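Local coordinates for TbpB (Actinobacillus pleuropneumoniae, PDB 3HOL), which probably binds host transferrin at the bacterial surface as the lipoprotein part of the transferrin receptor, for iron acquisition, at residues Pro72-Lys77 with Tyr83-Tyr88; Phe128-Asn133 with Tyr224-Ala229; Val198-Arg203 with Gln232-Gly237; Phe408-Asp411 with Asn416-Gly419; Gly486-Lys491 with Gly495-Val500. All coordinates share one frame; numbering follows the deposited sequence.

Contact 1. Residues Pro72-Lys77 with Tyr83-Tyr88; sequences PDIKTK and YVRSGY
The Tyr88 ring carries Lys75 on one face: Lys75 CB sits 3.6 Å from the ring centroid, only 12° off the normal, a CH-pi contact that CG and CD carry on toward the CE2 side. At the edge of the same ring, in its plane, Asp73 O comes 3.6 Å from Tyr88 CD1. The Arg85 guanidinium is packed in the same way, with Lys77 CB over the centre of one face, 3.7 Å from Arg85 CZ. In its plane, Arg85 NH2 gives a hydrogen bond to Lys75 O (2.9 Å), while NE is taken up by water 4; with NH1 bound to Leu57 O, partners on all three nitrogens fix the rotation of the group. The extended Arg85 chain, CG opposite the backbone N (chi1 -176°), is what carries it that far across. Backbone pairing adds a nearly straight bond from Lys75 N to Tyr88 O (3.0 Å, 171°). Water 1 joins Asp73 OD1 to Tyr88 OH, and the ammonium of Lys75 runs on to a salt bridge with Asp127. Together these contacts close a beta hairpin whose short strand 72-74 forms one margin of a five-stranded antiparallel sheet.

Contact 2. Residues Phe128-Asn133 with Tyr224-Ala229; sequences FTSNAN and YNFFSA
Aromatic contact comes first: Phe227 drives the CE1-CZ edge of its ring onto the face of Phe128, a T-shaped pair with centroids 5.0 Å apart and planes at 83°. The closest atoms are Phe128 CZ and Phe227 CZ at 3.6 Å, and Phe227 CE1 stands over the centre of the Phe128 ring. With chi1 at 60°, Phe128 CG lies between its backbone N and carbonyl carbon, which turns the ring toward the 224-229 loop. A lighter van der Waals touch is made by Ser130 CB, 3.8 Å from Phe226 CD1. Both meetings fasten the loop that links strands 206-213 and 231-239 to strand 119-133 of the N-lobe beta barrel; Phe227 also rests on Leu257, Ile195 and Tyr196, and Phe128 meets Tyr171 edge-to-face. Within the loop these residues also pack on one another, Tyr224 CD2 lying over one face of the Phe226 ring and Phe226 CB over one face of Phe227. No hydrogen bond crosses between the two segments. Asn225 OD1 accepts from Phe227 N at 2.9 Å, an Asx turn in which the donor stands 57° out of the carbonyl plane. On the strand, Ser130 OG, also bonded to Leu159 N, donates to Asn131 O at 2.7 Å, in the carbonyl plane and on a lone pair.

Contact 3. Residues Val198-Arg203 with Gln232-Gly237; sequences VNADIR and QSLEGG
Strands 193-203 and 231-239 face each other here without backbone hydrogen bonds, the nearest CA atoms, those of Ala200 and Leu234, being 7.6 Å apart. They are not neighbours in the sheet: strand 206-213 lies between them in the pairing order of the antiparallel N-lobe beta barrel, and the contact is made by side chains on its inner, buried side. Leu234 does the work from one strand. Its two methyls divide the task, CD1 reaching Val198 CG1 at 3.6 Å and Val198 CB at 3.9 Å, while CD2 turns to Ala200 CB at a looser 4.2 Å. The Leu234 and Val198 side chains cross at about a right angle. Leu234 CG lies opposite its backbone N (chi1 -171°), a setting that extends the branch toward the other strand. Val198 and Ala200 are two apart on an extended strand and therefore offer side chains on the same face, one for each Leu234 methyl. Phe207 of the intervening strand touches both Ala200 and Leu234, and Phe175 packs on Val198, extending the apolar cluster. On Val198 it is CG1, the methyl opposite the carbonyl carbon, that comes nearest Leu234 CD1.

Contact 4. Residues Phe408-Asp411 with Asn416-Gly419; sequences FDVD and NLSG
Asp411 N donates to Asn416 O at 2.7 Å with an N-H...O angle of 171°, the shortest of the four backbone bonds between these strands, and Asn416 N returns one to Asp411 O at 2.8 Å. They make the hydrogen-bonded pair nearest the turn of a beta hairpin, strands 405-411 and 416-421, in the C-lobe barrel. Two residues further along, Asp409 and Ser418 form the second hydrogen-bonded pair, while Val410-Leu417 and Phe408-Gly419 are the non-hydrogen-bonded ones. Side chains alternate accordingly. Phe408, Val410 and Leu417 share the buried face, all three touching Leu484 of strand 483-492. Leu417 touches both Val410 and Phe408 of the partner strand, CD1 lying 4.0 Å from Val410 CG2 and CD2 4.0 Å from Phe408 CD1; chi1 of 175° sets its CG opposite the backbone N, and chi2 of 154° then directs the two methyls. On the other face Asp409, Asp411, Asn416 and Ser418 carry the polar groups: Asp409 forms a salt bridge with Lys377, Asn416 OD1 accepts from Lys436, and Asp411 OD1 accepts from Asn414 N in the turn. Glycine at 419 leaves room for the Phe408 ring to lean across the partner strand, where Phe408 CD1 comes 3.5 Å from Gly419 CA.

Contact 5. Residues Gly486-Lys491 with Gly495-Val500; sequences GQFHHK and GSVGAV
Packing is tight where Phe488 lies across Ala499: the methyl Ala499 CB presses on one face of the Phe488 ring, 3.6 Å from the centroid and 19° off the normal, a CH-pi contact displaced toward the rim, with Phe488 CZ its nearest atom at 3.4 Å. Phe488 has chi1 at 52°, CG wedged between backbone N and carbonyl carbon, and this swings the ring over the partner strand. There Phe488 CE1 also reaches Val497 CG2 at 3.9 Å. Phe431 meets the ring edge-to-face, and Val470 and Val472 of the adjoining strand touch it as well. Beneath these side chains runs the beta hairpin of strands 483-492 and 495-508 in the C-lobe barrel, with Phe488-Ala499 and His490-Val497 as its hydrogen-bonded pairs. Side chains pack more loosely toward the turn, although the backbone bonds there stay short, His490 N to Val497 O and Val497 N to His490 O both 2.9 Å. The His490 side chain meets Val497 through CB, 4.1 Å from Val497 CG1, and Lys491, exposed to solvent, passes Ser496 OG with its CG at 3.7 Å before its end leads away. On the other face His489 sits across from Gly498, and Gln487 NE2 bonds Ser279 OG where Gln487 and Val500 lie against strand 356-363.

Along the chain, contact 1 closes before the others begin, contacts 2 and 3 alternate their segments, and contacts 4 and 5 follow in turn. Contact 1 lies in a separate five-stranded sheet, its nearest atoms about 6 Å from those of contacts 2 and 3. Contacts 2 and 3 both reach the N-lobe barrel sheet, contact 2 through strand 119-133 alone, their centres 21 Å apart. Contacts 4 and 5 are hairpins of the C-lobe barrel sheet, centres 19 Å apart. Between contacts 2 and 4 the centres are 58 Å apart, on opposite sides of the chain's centre, as expected for a two-lobed protein in which each lobe builds its own barrel.

Contact 1. Residues Pro72-Lys77 with Tyr83-Tyr88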
# COMPACT_ATOMS: atom_id res chain seq x y z
N PRO A 72 -3.90 30.28 13.76
CA PRO A 72 -3.66 28.95 13.19
C PRO A 72 -4.49 27.93 13.93
O PRO A 72 -4.47 27.89 15.17
CB PRO A 72 -2.16 28.70 13.42
CG PRO A 72 -1.55 30.14 13.70
CD PRO A 72 -2.69 30.90 14.35
N ASP A 73 -5.25 27.13 13.20
CA ASP A 73 -6.08 26.12 13.85
C ASP A 73 -5.86 24.77 13.17
O ASP A 73 -6.45 24.49 12.14
CB ASP A 73 -7.54 26.54 13.84
CG ASP A 73 -8.43 25.55 14.60
OD1 ASP A 73 -7.94 24.48 15.05
OD2 ASP A 73 -9.63 25.83 14.74
N ILE A 74 -4.97 23.98 13.76
CA ILE A 74 -4.63 22.65 13.26
C ILE A 74 -5.39 21.66 14.12
O ILE A 74 -5.29 21.69 15.36
CB ILE A 74 -3.12 22.41 13.41
CG1 ILE A 74 -2.36 23.36 12.46
CG2 ILE A 74 -2.71 20.88 13.14
CD1 ILE A 74 -0.91 23.46 12.82
N LYS A 75 -6.19 20.82 13.49
CA LYS A 75 -7.04 19.94 14.30
C LYS A 75 -6.12 19.05 15.10
O LYS A 75 -5.14 18.54 14.58
CB LYS A 75 -7.92 19.06 13.44
CG LYS A 75 -9.05 18.38 14.27
CD LYS A 75 -9.72 17.26 13.44
CE LYS A 75 -10.88 16.63 14.19
NZ LYS A 75 -11.42 15.49 13.38
N THR A 76 -6.44 18.89 16.36
CA THR A 76 -5.63 18.15 17.32
C THR A 76 -5.39 16.68 16.90
O THR A 76 -6.19 16.10 16.14
CB THR A 76 -6.28 18.24 18.73
OG1 THR A 76 -5.36 17.79 19.73
CG2 THR A 76 -7.52 17.37 18.80
N LYS A 77 -4.29 16.10 17.36
CA LYS A 77 -3.93 14.73 17.08
C LYS A 77 -4.59 13.81 18.11
O LYS A 77 -4.45 14.02 19.32
CB LYS A 77 -2.41 14.58 17.18
CG LYS A 77 -1.88 13.25 16.68
CD LYS A 77 -0.34 13.30 16.60
CE LYS A 77 0.27 12.00 16.06
NZ LYS A 77 0.36 10.94 17.10
N TYR A 83 -1.68 4.85 13.38
CA TYR A 83 -1.26 4.65 11.98
C TYR A 83 -1.95 5.62 11.03
O TYR A 83 -1.56 5.68 9.87
CB TYR A 83 -1.63 3.21 11.52
CG TYR A 83 -0.94 2.18 12.36
CD1 TYR A 83 0.45 1.99 12.24
CD2 TYR A 83 -1.65 1.38 13.27
CE1 TYR A 83 1.14 1.05 13.01
CE2 TYR A 83 -0.99 0.41 14.04
CZ TYR A 83 0.42 0.25 13.91
OH TYR A 83 1.12 -0.69 14.66
N VAL A 84 -2.99 6.33 11.48
CA VAL A 84 -3.70 7.24 10.55
C VAL A 84 -3.93 8.63 11.18
O VAL A 84 -3.86 8.77 12.39
CB VAL A 84 -5.07 6.64 10.09
CG1 VAL A 84 -4.87 5.29 9.44
CG2 VAL A 84 -6.10 6.52 11.27
N ARG A 85 -4.20 9.64 10.36
CA ARG A 85 -4.62 10.96 10.90
C ARG A 85 -5.39 11.68 9.81
O ARG A 85 -4.95 11.73 8.66
CB ARG A 85 -3.40 11.83 11.29
CG ARG A 85 -3.80 13.17 11.93
CD ARG A 85 -2.58 13.99 12.40
NE ARG A 85 -2.99 15.21 13.15
CZ ARG A 85 -2.15 16.01 13.81
NH1 ARG A 85 -0.83 15.72 13.85
NH2 ARG A 85 -2.62 17.09 14.46
N SER A 86 -6.53 12.25 10.16
CA SER A 86 -7.22 13.13 9.23
C SER A 86 -7.59 14.42 9.99
O SER A 86 -7.57 14.47 11.24
CB SER A 86 -8.46 12.41 8.67
OG SER A 86 -9.34 12.09 9.74
N GLY A 87 -7.87 15.48 9.25
CA GLY A 87 -8.24 16.75 9.91
C GLY A 87 -8.08 17.93 8.98
O GLY A 87 -8.32 17.83 7.76
N TYR A 88 -7.73 19.06 9.56
CA TYR A 88 -7.62 20.28 8.77
C TYR A 88 -6.49 21.13 9.36
O TYR A 88 -6.04 20.90 10.49
CB TYR A 88 -8.96 21.06 8.83
CG TYR A 88 -9.53 21.22 10.24
CD1 TYR A 88 -9.00 22.17 11.15
CD2 TYR A 88 -10.59 20.41 10.67
CE1 TYR A 88 -9.51 22.27 12.46
CE2 TYR A 88 -11.13 20.53 11.98
CZ TYR A 88 -10.59 21.46 12.84
OH TYR A 88 -11.13 21.57 14.07
O HOH W 1 -9.59 22.53 15.94
O HOH W 2 -5.02 18.44 11.63
O HOH W 3 -9.35 13.51 13.92
O HOH W 4 -5.88 15.67 13.32

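Contact 2. Residues Phe128-Asn133 with Tyr224-Ala229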
# COMPACT_ATOMS: atom_id res chain seq x y z
N PHE A 128 -14.28 18.01 6.43
CA PHE A 128 -14.65 18.36 5.06
C PHE A 128 -14.29 19.79 4.78
O PHE A 128 -14.11 20.60 5.72
CB PHE A 128 -16.18 18.20 4.79
CG PHE A 128 -17.07 19.08 5.68
CD1 PHE A 128 -17.40 20.38 5.31
CD2 PHE A 128 -17.60 18.58 6.87
CE1 PHE A 128 -18.21 21.18 6.14
CE2 PHE A 128 -18.40 19.37 7.70
CZ PHE A 128 -18.71 20.68 7.32
N THR A 129 -14.24 20.09 3.48
CA THR A 129 -14.35 21.49 3.04
C THR A 129 -15.39 21.56 1.93
O THR A 129 -15.44 20.65 1.08
CB THR A 129 -12.99 22.14 2.59
OG1 THR A 129 -13.25 23.46 2.07
CG2 THR A 129 -12.22 21.30 1.49
N SER A 130 -16.26 22.56 1.95
CA SER A 130 -17.13 22.74 0.77
C SER A 130 -16.36 23.47 -0.34
O SER A 130 -15.19 23.84 -0.19
CB SER A 130 -18.42 23.48 1.14
OG SER A 130 -18.13 24.87 1.25
N ASN A 131 -17.00 23.64 -1.50
CA ASN A 131 -16.46 24.56 -2.48
C ASN A 131 -16.88 25.99 -2.09
O ASN A 131 -17.53 26.17 -1.04
CB ASN A 131 -16.95 24.18 -3.89
CG ASN A 131 -18.43 24.35 -4.07
OD1 ASN A 131 -19.20 24.41 -3.12
ND2 ASN A 131 -18.85 24.40 -5.34
N ALA A 132 -16.52 26.97 -2.93
CA ALA A 132 -16.87 28.39 -2.73
C ALA A 132 -17.86 28.82 -3.81
O ALA A 132 -17.57 28.71 -5.00
CB ALA A 132 -15.62 29.29 -2.75
N ASN A 133 -19.02 29.30 -3.39
CA ASN A 133 -20.07 29.71 -4.35
C ASN A 133 -20.73 30.98 -3.91
O ASN A 133 -21.57 30.97 -3.00
CB ASN A 133 -21.15 28.65 -4.54
CG ASN A 133 -21.96 28.85 -5.83
OD1 ASN A 133 -22.07 29.97 -6.33
ND2 ASN A 133 -22.57 27.75 -6.35
N TYR A 224 -29.95 25.95 4.11
CA TYR A 224 -29.11 25.40 3.04
C TYR A 224 -28.35 24.17 3.55
O TYR A 224 -27.78 24.19 4.65
CB TYR A 224 -28.12 26.44 2.53
CG TYR A 224 -27.30 26.01 1.33
CD1 TYR A 224 -27.72 26.27 0.03
CD2 TYR A 224 -26.07 25.34 1.48
CE1 TYR A 224 -26.94 25.89 -1.09
CE2 TYR A 224 -25.31 24.95 0.38
CZ TYR A 224 -25.75 25.23 -0.89
OH TYR A 224 -24.99 24.85 -1.98
N ASN A 225 -28.33 23.14 2.73
CA ASN A 225 -27.74 21.86 3.08
C ASN A 225 -26.47 21.67 2.25
O ASN A 225 -26.54 21.54 1.03
CB ASN A 225 -28.78 20.74 2.86
CG ASN A 225 -28.16 19.35 2.83
OD1 ASN A 225 -27.11 19.12 3.41
ND2 ASN A 225 -28.80 18.42 2.15
N PHE A 226 -25.30 21.73 2.89
CA PHE A 226 -24.01 21.59 2.18
C PHE A 226 -23.70 20.16 1.65
O PHE A 226 -22.71 19.98 0.92
CB PHE A 226 -22.88 22.08 3.09
CG PHE A 226 -22.76 23.57 3.09
CD1 PHE A 226 -22.03 24.22 2.09
CD2 PHE A 226 -23.45 24.33 4.04
CE1 PHE A 226 -21.96 25.64 2.07
CE2 PHE A 226 -23.38 25.72 4.02
CZ PHE A 226 -22.64 26.38 3.05
N PHE A 227 -24.50 19.18 2.07
CA PHE A 227 -24.17 17.73 1.91
C PHE A 227 -25.23 17.02 1.08
O PHE A 227 -25.71 15.94 1.47
CB PHE A 227 -24.09 17.08 3.32
CG PHE A 227 -23.34 17.93 4.34
CD1 PHE A 227 -21.96 18.03 4.28
CD2 PHE A 227 -24.04 18.65 5.32
CE1 PHE A 227 -21.25 18.83 5.18
CE2 PHE A 227 -23.34 19.47 6.23
CZ PHE A 227 -21.94 19.55 6.16
N SER A 228 -25.60 17.63 -0.05
CA SER A 228 -26.76 17.12 -0.80
C SER A 228 -26.33 16.18 -1.92
O SER A 228 -27.15 15.44 -2.46
CB SER A 228 -27.62 18.27 -1.37
OG SER A 228 -26.91 19.01 -2.38
N ALA A 229 -25.05 16.24 -2.28
CA ALA A 229 -24.54 15.53 -3.46
C ALA A 229 -23.97 14.18 -3.08
O ALA A 229 -23.29 14.05 -2.05
CB ALA A 229 -23.46 16.35 -4.12

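Contact 3. Residues Val198-Arg203 with Gln232-Gly237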
# COMPACT_ATOMS: atom_id res chain seq x y z
N VAL A 198 -22.22 5.16 3.70
CA VAL A 198 -21.15 4.76 2.81
C VAL A 198 -21.17 3.22 2.52
O VAL A 198 -21.68 2.43 3.32
CB VAL A 198 -19.75 5.15 3.38
CG1 VAL A 198 -19.60 6.68 3.62
CG2 VAL A 198 -19.46 4.43 4.61
N ASN A 199 -20.65 2.85 1.37
CA ASN A 199 -20.59 1.46 0.92
C ASN A 199 -19.31 1.34 0.15
O ASN A 199 -19.01 2.21 -0.68
CB ASN A 199 -21.75 1.14 0.00
CG ASN A 199 -23.04 1.04 0.75
OD1 ASN A 199 -23.42 -0.04 1.21
ND2 ASN A 199 -23.71 2.18 0.94
N ALA A 200 -18.52 0.30 0.44
CA ALA A 200 -17.32 0.08 -0.32
C ALA A 200 -16.94 -1.39 -0.37
O ALA A 200 -17.36 -2.20 0.49
CB ALA A 200 -16.12 0.94 0.24
N ASP A 201 -16.12 -1.72 -1.35
CA ASP A 201 -15.51 -3.03 -1.46
C ASP A 201 -14.00 -2.97 -1.26
O ASP A 201 -13.32 -2.04 -1.73
CB ASP A 201 -15.77 -3.59 -2.87
CG ASP A 201 -17.25 -3.81 -3.13
OD1 ASP A 201 -17.77 -4.87 -2.76
OD2 ASP A 201 -17.88 -2.90 -3.67
N ILE A 202 -13.46 -4.01 -0.64
CA ILE A 202 -12.05 -4.07 -0.31
C ILE A 202 -11.28 -4.79 -1.43
O ILE A 202 -11.67 -5.88 -1.84
CB ILE A 202 -11.84 -4.87 1.00
CG1 ILE A 202 -12.61 -4.23 2.16
CG2 ILE A 202 -10.33 -4.95 1.33
CD1 ILE A 202 -12.51 -5.05 3.49
N ARG A 203 -10.18 -4.19 -1.89
CA ARG A 203 -9.24 -4.82 -2.80
C ARG A 203 -7.83 -4.50 -2.27
O ARG A 203 -7.52 -3.33 -2.06
CB ARG A 203 -9.38 -4.19 -4.20
N GLN A 232 -19.29 9.05 -6.03
CA GLN A 232 -18.85 7.73 -6.50
C GLN A 232 -17.35 7.63 -6.35
O GLN A 232 -16.73 6.76 -6.96
CB GLN A 232 -19.20 7.54 -8.00
CG GLN A 232 -20.68 7.59 -8.36
CD GLN A 232 -21.62 6.83 -7.41
OE1 GLN A 232 -22.58 7.43 -6.87
NE2 GLN A 232 -21.38 5.52 -7.20
N SER A 233 -16.74 8.51 -5.56
CA SER A 233 -15.27 8.52 -5.48
C SER A 233 -14.77 8.35 -4.04
O SER A 233 -13.83 9.04 -3.59
CB SER A 233 -14.69 9.79 -6.11
OG SER A 233 -15.15 10.96 -5.42
N LEU A 234 -15.40 7.45 -3.31
CA LEU A 234 -14.90 7.12 -1.98
C LEU A 234 -13.74 6.15 -2.14
O LEU A 234 -13.88 5.11 -2.78
CB LEU A 234 -16.00 6.48 -1.11
CG LEU A 234 -15.60 6.32 0.37
CD1 LEU A 234 -16.83 6.54 1.29
CD2 LEU A 234 -15.02 4.96 0.63
N GLU A 235 -12.60 6.47 -1.54
CA GLU A 235 -11.42 5.59 -1.62
C GLU A 235 -10.63 5.79 -0.38
O GLU A 235 -10.40 6.97 0.05
CB GLU A 235 -10.54 5.89 -2.86
CG GLU A 235 -9.51 4.77 -3.30
CD GLU A 235 -8.21 4.68 -2.48
OE1 GLU A 235 -7.86 5.62 -1.70
OE2 GLU A 235 -7.49 3.64 -2.63
N GLY A 236 -10.19 4.68 0.21
CA GLY A 236 -9.30 4.79 1.37
C GLY A 236 -8.51 3.53 1.58
O GLY A 236 -8.50 2.69 0.71
N GLY A 237 -7.85 3.41 2.73
CA GLY A 237 -7.02 2.25 3.00
C GLY A 237 -7.07 1.82 4.45
O GLY A 237 -7.49 2.61 5.33

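Contact 4. Residues Phe408-Asp411 with Asn416-Gly419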
# COMPACT_ATOMS: atom_id res chain seq x y z
N PHE A 408 10.89 -26.42 -7.07
CA PHE A 408 10.18 -26.75 -5.84
C PHE A 408 9.19 -27.87 -6.11
O PHE A 408 8.56 -27.91 -7.19
CB PHE A 408 9.42 -25.52 -5.30
CG PHE A 408 10.31 -24.34 -5.09
CD1 PHE A 408 10.89 -24.12 -3.85
CD2 PHE A 408 10.59 -23.46 -6.14
CE1 PHE A 408 11.73 -23.06 -3.66
CE2 PHE A 408 11.43 -22.37 -5.96
CZ PHE A 408 12.01 -22.17 -4.71
N ASP A 409 9.11 -28.81 -5.16
CA ASP A 409 8.05 -29.81 -5.12
C ASP A 409 7.09 -29.38 -4.05
O ASP A 409 7.49 -29.11 -2.92
CB ASP A 409 8.58 -31.20 -4.75
CG ASP A 409 9.60 -31.72 -5.74
OD1 ASP A 409 9.80 -31.11 -6.81
OD2 ASP A 409 10.23 -32.74 -5.42
N VAL A 410 5.82 -29.30 -4.43
CA VAL A 410 4.79 -28.79 -3.55
C VAL A 410 3.73 -29.87 -3.41
O VAL A 410 3.14 -30.33 -4.40
CB VAL A 410 4.17 -27.47 -4.11
CG1 VAL A 410 2.90 -27.09 -3.34
CG2 VAL A 410 5.19 -26.34 -4.10
N ASP A 411 3.48 -30.25 -2.16
CA ASP A 411 2.47 -31.23 -1.86
C ASP A 411 1.40 -30.50 -1.03
O ASP A 411 1.55 -30.34 0.19
CB ASP A 411 3.13 -32.37 -1.08
CG ASP A 411 2.13 -33.41 -0.60
OD1 ASP A 411 0.92 -33.21 -0.86
OD2 ASP A 411 2.57 -34.41 0.02
N ASN A 416 3.25 -29.67 2.37
CA ASN A 416 4.72 -29.76 2.33
C ASN A 416 5.28 -29.11 1.12
O ASN A 416 4.71 -29.19 0.03
CB ASN A 416 5.18 -31.23 2.31
CG ASN A 416 5.10 -31.90 3.66
OD1 ASN A 416 5.28 -31.27 4.70
ND2 ASN A 416 4.84 -33.20 3.64
N LEU A 417 6.45 -28.49 1.30
CA LEU A 417 7.15 -27.86 0.20
C LEU A 417 8.62 -28.10 0.43
O LEU A 417 9.09 -27.96 1.56
CB LEU A 417 6.88 -26.33 0.15
CG LEU A 417 7.62 -25.42 -0.87
CD1 LEU A 417 6.79 -24.18 -1.20
CD2 LEU A 417 9.03 -24.97 -0.46
N SER A 418 9.33 -28.42 -0.65
CA SER A 418 10.80 -28.41 -0.64
C SER A 418 11.35 -27.77 -1.91
O SER A 418 10.66 -27.67 -2.93
CB SER A 418 11.33 -29.83 -0.46
OG SER A 418 10.96 -30.63 -1.56
N GLY A 419 12.59 -27.32 -1.87
CA GLY A 419 13.12 -26.61 -2.99
C GLY A 419 14.61 -26.71 -3.17
O GLY A 419 15.33 -27.17 -2.27

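Contact 5. Residues Gly486-Lys491 with Gly495-Val500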
# COMPACT_ATOMS: atom_id res chain seq x y z
N GLY A 486 9.57 -16.31 -2.18
CA GLY A 486 9.94 -16.11 -0.78
C GLY A 486 11.35 -15.61 -0.66
O GLY A 486 11.99 -15.23 -1.65
N GLN A 487 11.85 -15.58 0.57
CA GLN A 487 13.11 -14.92 0.85
C GLN A 487 13.73 -15.47 2.09
O GLN A 487 13.07 -16.01 2.96
CB GLN A 487 12.90 -13.42 1.02
CG GLN A 487 12.01 -13.08 2.18
CD GLN A 487 11.05 -11.96 1.88
OE1 GLN A 487 10.05 -12.12 1.12
NE2 GLN A 487 11.31 -10.80 2.48
N PHE A 488 15.04 -15.35 2.16
CA PHE A 488 15.75 -15.70 3.37
C PHE A 488 16.97 -14.83 3.44
O PHE A 488 17.48 -14.37 2.42
CB PHE A 488 16.09 -17.20 3.43
CG PHE A 488 16.83 -17.77 2.19
CD1 PHE A 488 18.24 -17.84 2.16
CD2 PHE A 488 16.12 -18.33 1.12
CE1 PHE A 488 18.92 -18.42 1.06
CE2 PHE A 488 16.79 -18.91 -0.00
CZ PHE A 488 18.18 -18.95 -0.04
N HIS A 489 17.42 -14.57 4.67
CA HIS A 489 18.66 -13.85 4.86
C HIS A 489 19.31 -14.24 6.19
O HIS A 489 18.65 -14.76 7.11
CB HIS A 489 18.45 -12.34 4.77
CG HIS A 489 17.52 -11.81 5.81
ND1 HIS A 489 16.15 -11.95 5.72
CD2 HIS A 489 17.76 -11.17 6.98
CE1 HIS A 489 15.58 -11.40 6.78
NE2 HIS A 489 16.54 -10.92 7.56
N HIS A 490 20.61 -14.05 6.27
CA HIS A 490 21.34 -14.45 7.45
C HIS A 490 22.67 -13.72 7.44
O HIS A 490 23.20 -13.37 6.37
CB HIS A 490 21.54 -15.96 7.49
CG HIS A 490 22.21 -16.44 8.73
ND1 HIS A 490 21.54 -16.53 9.94
CD2 HIS A 490 23.49 -16.80 8.97
CE1 HIS A 490 22.39 -16.95 10.86
NE2 HIS A 490 23.57 -17.12 10.30
N LYS A 491 23.20 -13.46 8.64
CA LYS A 491 24.48 -12.77 8.76
C LYS A 491 25.18 -13.28 10.01
O LYS A 491 24.59 -13.35 11.09
CB LYS A 491 24.24 -11.26 8.82
CG LYS A 491 25.48 -10.43 9.11
CD LYS A 491 25.09 -8.98 9.30
CE LYS A 491 26.22 -8.14 9.86
NZ LYS A 491 25.89 -6.69 9.67
N GLY A 495 29.60 -16.39 7.47
CA GLY A 495 29.09 -16.05 6.14
C GLY A 495 27.74 -15.36 6.18
O GLY A 495 26.98 -15.53 7.15
N SER A 496 27.42 -14.64 5.12
CA SER A 496 26.15 -13.89 5.00
C SER A 496 25.41 -14.28 3.73
O SER A 496 26.04 -14.60 2.71
CB SER A 496 26.42 -12.38 4.98
OG SER A 496 27.10 -11.97 6.15
N VAL A 497 24.09 -14.19 3.76
CA VAL A 497 23.29 -14.35 2.52
C VAL A 497 22.03 -13.50 2.53
O VAL A 497 21.42 -13.28 3.58
CB VAL A 497 22.92 -15.83 2.27
CG1 VAL A 497 22.29 -16.49 3.50
CG2 VAL A 497 22.01 -15.99 0.99
N GLY A 498 21.65 -13.02 1.35
CA GLY A 498 20.33 -12.43 1.10
C GLY A 498 19.84 -13.02 -0.22
O GLY A 498 20.59 -13.07 -1.20
N ALA A 499 18.59 -13.48 -0.27
CA ALA A 499 18.14 -14.20 -1.43
C ALA A 499 16.65 -13.94 -1.59
O ALA A 499 15.91 -13.98 -0.61
CB ALA A 499 18.39 -15.72 -1.23
N VAL A 500 16.22 -13.67 -2.83
CA VAL A 500 14.78 -13.64 -3.15
C VAL A 500 14.50 -14.57 -4.32
O VAL A 500 15.32 -14.63 -5.24
CB VAL A 500 14.27 -12.20 -3.47
CG1 VAL A 500 14.30 -11.35 -2.21
CG2 VAL A 500 15.13 -11.54 -4.57